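Local coordinates for protein aromatic-amino-acid transaminase TyrB (Burkholderia cenocepacia K56-2Valvano, PDB 4WD2) that probably catalyses the pyridoxal-phosphate-dependent transfer of amino groups from aromatic amino acids to 2-oxo acids, as a class I/II aminotransferase, at residues D31-G42 / H373-C384. Sequence-based numbering, arbitrary orientation.
Sequences DPRDQKVNLSIG and HGVYILRSGRMC
Val-37 and Asn-38 pair with Val-375 and Tyr-376 as a two-stranded parallel sheet, a compact example of how an N-terminal segment is joined to the C-terminal part of the chain, probably both within the small domain as in related class I/II aminotransferases. Backbone bonds run alternately across it: Val-37 N to Gly-374 O, Tyr-376 N to Val-37 O (2.8 Å), and Leu-39 N to Tyr-376 O. Beyond the paired residues, Cys-384 N reaches Leu-39 O at 3.0 Å, so strand 382-384 is held to the residue just past strand 37-38, and a water links Leu-39 O with Arg-382 O and NE. Apolar contacts centre on Leu-39, whose CD1 lies 3.7 Å from Met-383 CE, the two side chains running side by side, while its CB meets Ile-377 CG2. Charge gathers at the other end. Asp-31 swings its carboxylate to the Tyr-376 ring edge by turning CG away from its own N (chi1 -163°), the two planes 61° apart, and Tyr-376 OH donates to Asp-31 OD2. Gly-374 CA sits over one Arg-33 guanidinium face, toward its rim; NH1 bonds to Glu-371 O, while NE and NH2 grip the Asp-31 carboxylate side-on, NH2 lying 2.9 Å from OD2.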
loop_
_atom_site.group_PDB
_atom_site.type_symbol
_atom_site.label_atom_id
_atom_site.label_comp_id
_atom_site.label_asym_id
_atom_site.label_seq_id
_atom_site.Cartn_x
_atom_site.Cartn_y
_atom_site.Cartn_z
ATOM N N ASP A 31 31.395 -15.607 1.411
ATOM C CA ASP A 31 31.881 -16.944 1.067
ATOM C C ASP A 31 32.738 -16.880 -0.192
ATOM O O ASP A 31 32.248 -16.522 -1.260
ATOM C CB ASP A 31 30.700 -17.909 0.870
ATOM C CG ASP A 31 31.111 -19.377 0.912
ATOM O OD1 ASP A 31 32.234 -19.718 0.491
ATOM O OD2 ASP A 31 30.293 -20.204 1.363
ATOM N N PRO A 32 34.031 -17.226 -0.064
ATOM C CA PRO A 32 35.013 -17.108 -1.149
ATOM C C PRO A 32 34.966 -18.247 -2.162
ATOM O O PRO A 32 35.632 -18.161 -3.194
ATOM C CB PRO A 32 36.345 -17.128 -0.400
ATOM C CG PRO A 32 36.078 -18.027 0.762
ATOM C CD PRO A 32 34.645 -17.745 1.173
ATOM N N ARG A 33 34.194 -19.293 -1.878
ATOM C CA ARG A 33 34.217 -20.503 -2.697
ATOM C C ARG A 33 33.473 -20.326 -4.018
ATOM O O ARG A 33 32.325 -19.887 -4.044
ATOM C CB ARG A 33 33.639 -21.678 -1.906
ATOM C CG ARG A 33 34.484 -22.031 -0.685
ATOM C CD ARG A 33 33.852 -23.120 0.165
ATOM N NE ARG A 33 32.650 -22.661 0.853
ATOM C CZ ARG A 33 32.020 -23.357 1.795
ATOM N NH1 ARG A 33 32.482 -24.545 2.167
ATOM N NH2 ARG A 33 30.933 -22.862 2.369
ATOM N N ASP A 34 34.141 -20.683 -5.110
ATOM C CA ASP A 34 33.620 -20.429 -6.446
ATOM C C ASP A 34 32.368 -21.240 -6.750
ATOM O O ASP A 34 31.553 -20.839 -7.582
ATOM C CB ASP A 34 34.692 -20.726 -7.500
ATOM N N GLN A 35 32.209 -22.375 -6.077
ATOM C CA GLN A 35 31.105 -23.276 -6.385
ATOM C C GLN A 35 29.927 -23.121 -5.432
ATOM O O GLN A 35 29.038 -23.969 -5.397
ATOM C CB GLN A 35 31.589 -24.725 -6.370
ATOM C CG GLN A 35 32.710 -25.003 -7.353
ATOM C CD GLN A 35 32.245 -24.946 -8.790
ATOM O OE1 GLN A 35 31.676 -25.909 -9.307
ATOM N NE2 GLN A 35 32.489 -23.819 -9.449
ATOM N N LYS A 36 29.911 -22.038 -4.668
ATOM C CA LYS A 36 28.824 -21.811 -3.727
ATOM C C LYS A 36 27.483 -21.707 -4.455
ATOM O O LYS A 36 27.422 -21.245 -5.593
ATOM C CB LYS A 36 29.085 -20.550 -2.898
ATOM C CG LYS A 36 29.202 -19.275 -3.704
ATOM C CD LYS A 36 29.489 -18.093 -2.792
ATOM C CE LYS A 36 29.724 -16.822 -3.588
ATOM N NZ LYS A 36 29.991 -15.659 -2.693
ATOM N N VAL A 37 26.418 -22.164 -3.801
ATOM C CA VAL A 37 25.080 -22.125 -4.375
ATOM C C VAL A 37 24.073 -21.600 -3.353
ATOM O O VAL A 37 24.011 -22.090 -2.221
ATOM C CB VAL A 37 24.629 -23.524 -4.868
ATOM C CG1 VAL A 37 23.218 -23.467 -5.422
ATOM C CG2 VAL A 37 25.588 -24.062 -5.918
ATOM N N ASN A 38 23.288 -20.603 -3.755
ATOM C CA ASN A 38 22.285 -20.007 -2.876
ATOM C C ASN A 38 20.885 -20.435 -3.277
ATOM O O ASN A 38 20.437 -20.154 -4.388
ATOM C CB ASN A 38 22.390 -18.477 -2.892
ATOM C CG ASN A 38 21.613 -17.822 -1.765
ATOM O OD1 ASN A 38 21.066 -18.497 -0.899
ATOM N ND2 ASN A 38 21.586 -16.495 -1.759
ATOM N N LEU A 39 20.200 -21.128 -2.376
ATOM C CA LEU A 39 18.833 -21.559 -2.627
ATOM C C LEU A 39 17.939 -21.045 -1.507
ATOM O O LEU A 39 16.888 -21.616 -1.224
ATOM C CB LEU A 39 18.751 -23.089 -2.731
ATOM C CG LEU A 39 19.708 -23.792 -3.701
ATOM C CD1 LEU A 39 19.670 -25.289 -3.495
ATOM C CD2 LEU A 39 19.397 -23.450 -5.156
ATOM N N SER A 40 18.369 -19.959 -0.871
ATOM C CA SER A 40 17.654 -19.406 0.272
ATOM C C SER A 40 16.679 -18.301 -0.127
ATOM O O SER A 40 15.751 -17.998 0.620
ATOM C CB SER A 40 18.642 -18.868 1.310
ATOM O OG SER A 40 19.288 -17.704 0.829
ATOM N N ILE A 41 16.879 -17.698 -1.296
ATOM C CA ILE A 41 15.997 -16.618 -1.743
ATOM C C ILE A 41 14.771 -17.179 -2.473
ATOM O O ILE A 41 14.885 -17.816 -3.525
ATOM C CB ILE A 41 16.749 -15.621 -2.643
ATOM C CG1 ILE A 41 17.972 -15.083 -1.894
ATOM C CG2 ILE A 41 15.832 -14.469 -3.054
ATOM C CD1 ILE A 41 18.972 -14.357 -2.767
ATOM N N GLY A 42 13.597 -16.938 -1.897
ATOM C CA GLY A 42 12.368 -17.552 -2.366
ATOM C C GLY A 42 11.658 -16.779 -3.458
ATOM O O GLY A 42 10.541 -16.294 -3.264
ATOM N N HIS A 373 29.726 -27.914 2.025
ATOM C CA HIS A 373 29.460 -28.039 0.594
ATOM C C HIS A 373 29.090 -26.720 -0.082
ATOM O O HIS A 373 28.804 -26.696 -1.278
ATOM C CB HIS A 373 28.358 -29.074 0.364
ATOM C CG HIS A 373 28.676 -30.419 0.940
ATOM N ND1 HIS A 373 29.462 -31.342 0.286
ATOM C CD2 HIS A 373 28.330 -30.987 2.120
ATOM C CE1 HIS A 373 29.582 -32.424 1.035
ATOM N NE2 HIS A 373 28.903 -32.233 2.153
ATOM N N GLY A 374 29.112 -25.628 0.675
ATOM C CA GLY A 374 28.804 -24.313 0.136
ATOM C C GLY A 374 27.428 -24.165 -0.497
ATOM O O GLY A 374 27.230 -23.322 -1.368
ATOM N N VAL A 375 26.474 -24.989 -0.072
ATOM C CA VAL A 375 25.108 -24.907 -0.582
ATOM C C VAL A 375 24.191 -24.372 0.515
ATOM O O VAL A 375 24.136 -24.930 1.616
ATOM C CB VAL A 375 24.601 -26.277 -1.083
ATOM C CG1 VAL A 375 23.091 -26.247 -1.332
ATOM C CG2 VAL A 375 25.343 -26.689 -2.350
ATOM N N TYR A 376 23.477 -23.288 0.214
ATOM C CA TYR A 376 22.738 -22.554 1.237
ATOM C C TYR A 376 21.215 -22.730 1.135
ATOM O O TYR A 376 20.598 -22.319 0.148
ATOM C CB TYR A 376 23.076 -21.055 1.161
ATOM C CG TYR A 376 24.489 -20.664 1.562
ATOM C CD1 TYR A 376 25.602 -21.127 0.858
ATOM C CD2 TYR A 376 24.709 -19.791 2.619
ATOM C CE1 TYR A 376 26.898 -20.749 1.221
ATOM C CE2 TYR A 376 25.999 -19.402 2.989
ATOM C CZ TYR A 376 27.087 -19.883 2.285
ATOM O OH TYR A 376 28.363 -19.502 2.658
ATOM N N ILE A 377 20.622 -23.342 2.159
ATOM C CA ILE A 377 19.170 -23.401 2.292
ATOM C C ILE A 377 18.781 -22.937 3.696
ATOM O O ILE A 377 19.651 -22.682 4.524
ATOM C CB ILE A 377 18.612 -24.821 2.017
ATOM C CG1 ILE A 377 19.134 -25.835 3.035
ATOM C CG2 ILE A 377 18.944 -25.266 0.606
ATOM C CD1 ILE A 377 18.514 -27.209 2.886
ATOM N N LEU A 378 17.484 -22.804 3.967
ATOM C CA LEU A 378 17.048 -22.289 5.263
ATOM C C LEU A 378 17.239 -23.311 6.371
ATOM O O LEU A 378 17.319 -24.510 6.105
ATOM C CB LEU A 378 15.576 -21.862 5.221
ATOM C CG LEU A 378 15.191 -20.668 4.347
ATOM C CD1 LEU A 378 13.810 -20.178 4.746
ATOM C CD2 LEU A 378 16.219 -19.553 4.460
ATOM N N ARG A 379 17.283 -22.830 7.611
ATOM C CA ARG A 379 17.424 -23.691 8.782
ATOM C C ARG A 379 16.301 -24.721 8.862
ATOM O O ARG A 379 16.488 -25.811 9.400
ATOM C CB ARG A 379 17.454 -22.853 10.064
ATOM N N SER A 380 15.137 -24.373 8.320
ATOM C CA SER A 380 13.989 -25.278 8.308
ATOM C C SER A 380 14.140 -26.427 7.313
ATOM O O SER A 380 13.375 -27.396 7.349
ATOM C CB SER A 380 12.717 -24.510 7.972
ATOM O OG SER A 380 12.756 -24.106 6.619
ATOM N N GLY A 381 15.111 -26.304 6.413
ATOM C CA GLY A 381 15.308 -27.294 5.374
ATOM C C GLY A 381 14.587 -26.899 4.101
ATOM O O GLY A 381 14.524 -27.679 3.147
ATOM N N ARG A 382 14.035 -25.687 4.077
ATOM C CA ARG A 382 13.370 -25.207 2.873
ATOM C C ARG A 382 14.395 -24.884 1.791
ATOM O O ARG A 382 15.321 -24.104 2.017
ATOM C CB ARG A 382 12.520 -23.966 3.157
ATOM C CG ARG A 382 11.659 -23.537 1.976
ATOM C CD ARG A 382 11.222 -22.075 2.084
ATOM N NE ARG A 382 12.263 -21.154 1.645
ATOM C CZ ARG A 382 12.130 -19.830 1.614
ATOM N NH1 ARG A 382 10.995 -19.263 1.999
ATOM N NH2 ARG A 382 13.134 -19.075 1.194
ATOM N N MET A 383 14.218 -25.468 0.608
ATOM C CA MET A 383 15.018 -25.058 -0.535
ATOM C C MET A 383 14.113 -24.400 -1.578
ATOM O O MET A 383 12.968 -24.812 -1.770
ATOM C CB MET A 383 15.799 -26.243 -1.138
ATOM C CG MET A 383 15.050 -27.142 -2.111
ATOM S SD MET A 383 16.136 -27.938 -3.353
ATOM C CE MET A 383 17.637 -28.152 -2.421
ATOM N N CYS A 384 14.613 -23.345 -2.214
ATOM C CA CYS A 384 13.925 -22.786 -3.361
ATOM C C CYS A 384 14.394 -23.500 -4.619
ATOM O O CYS A 384 15.500 -23.256 -5.103
ATOM C CB CYS A 384 14.168 -21.283 -3.495
ATOM S SG CYS A 384 13.249 -20.582 -4.888
HETATM O O HOH W 1 29.778 -25.979 -4.032
HETATM O O HOH W 2 14.916 -21.759 0.800
HETATM O O HOH W 3 12.719 -15.797 0.837
#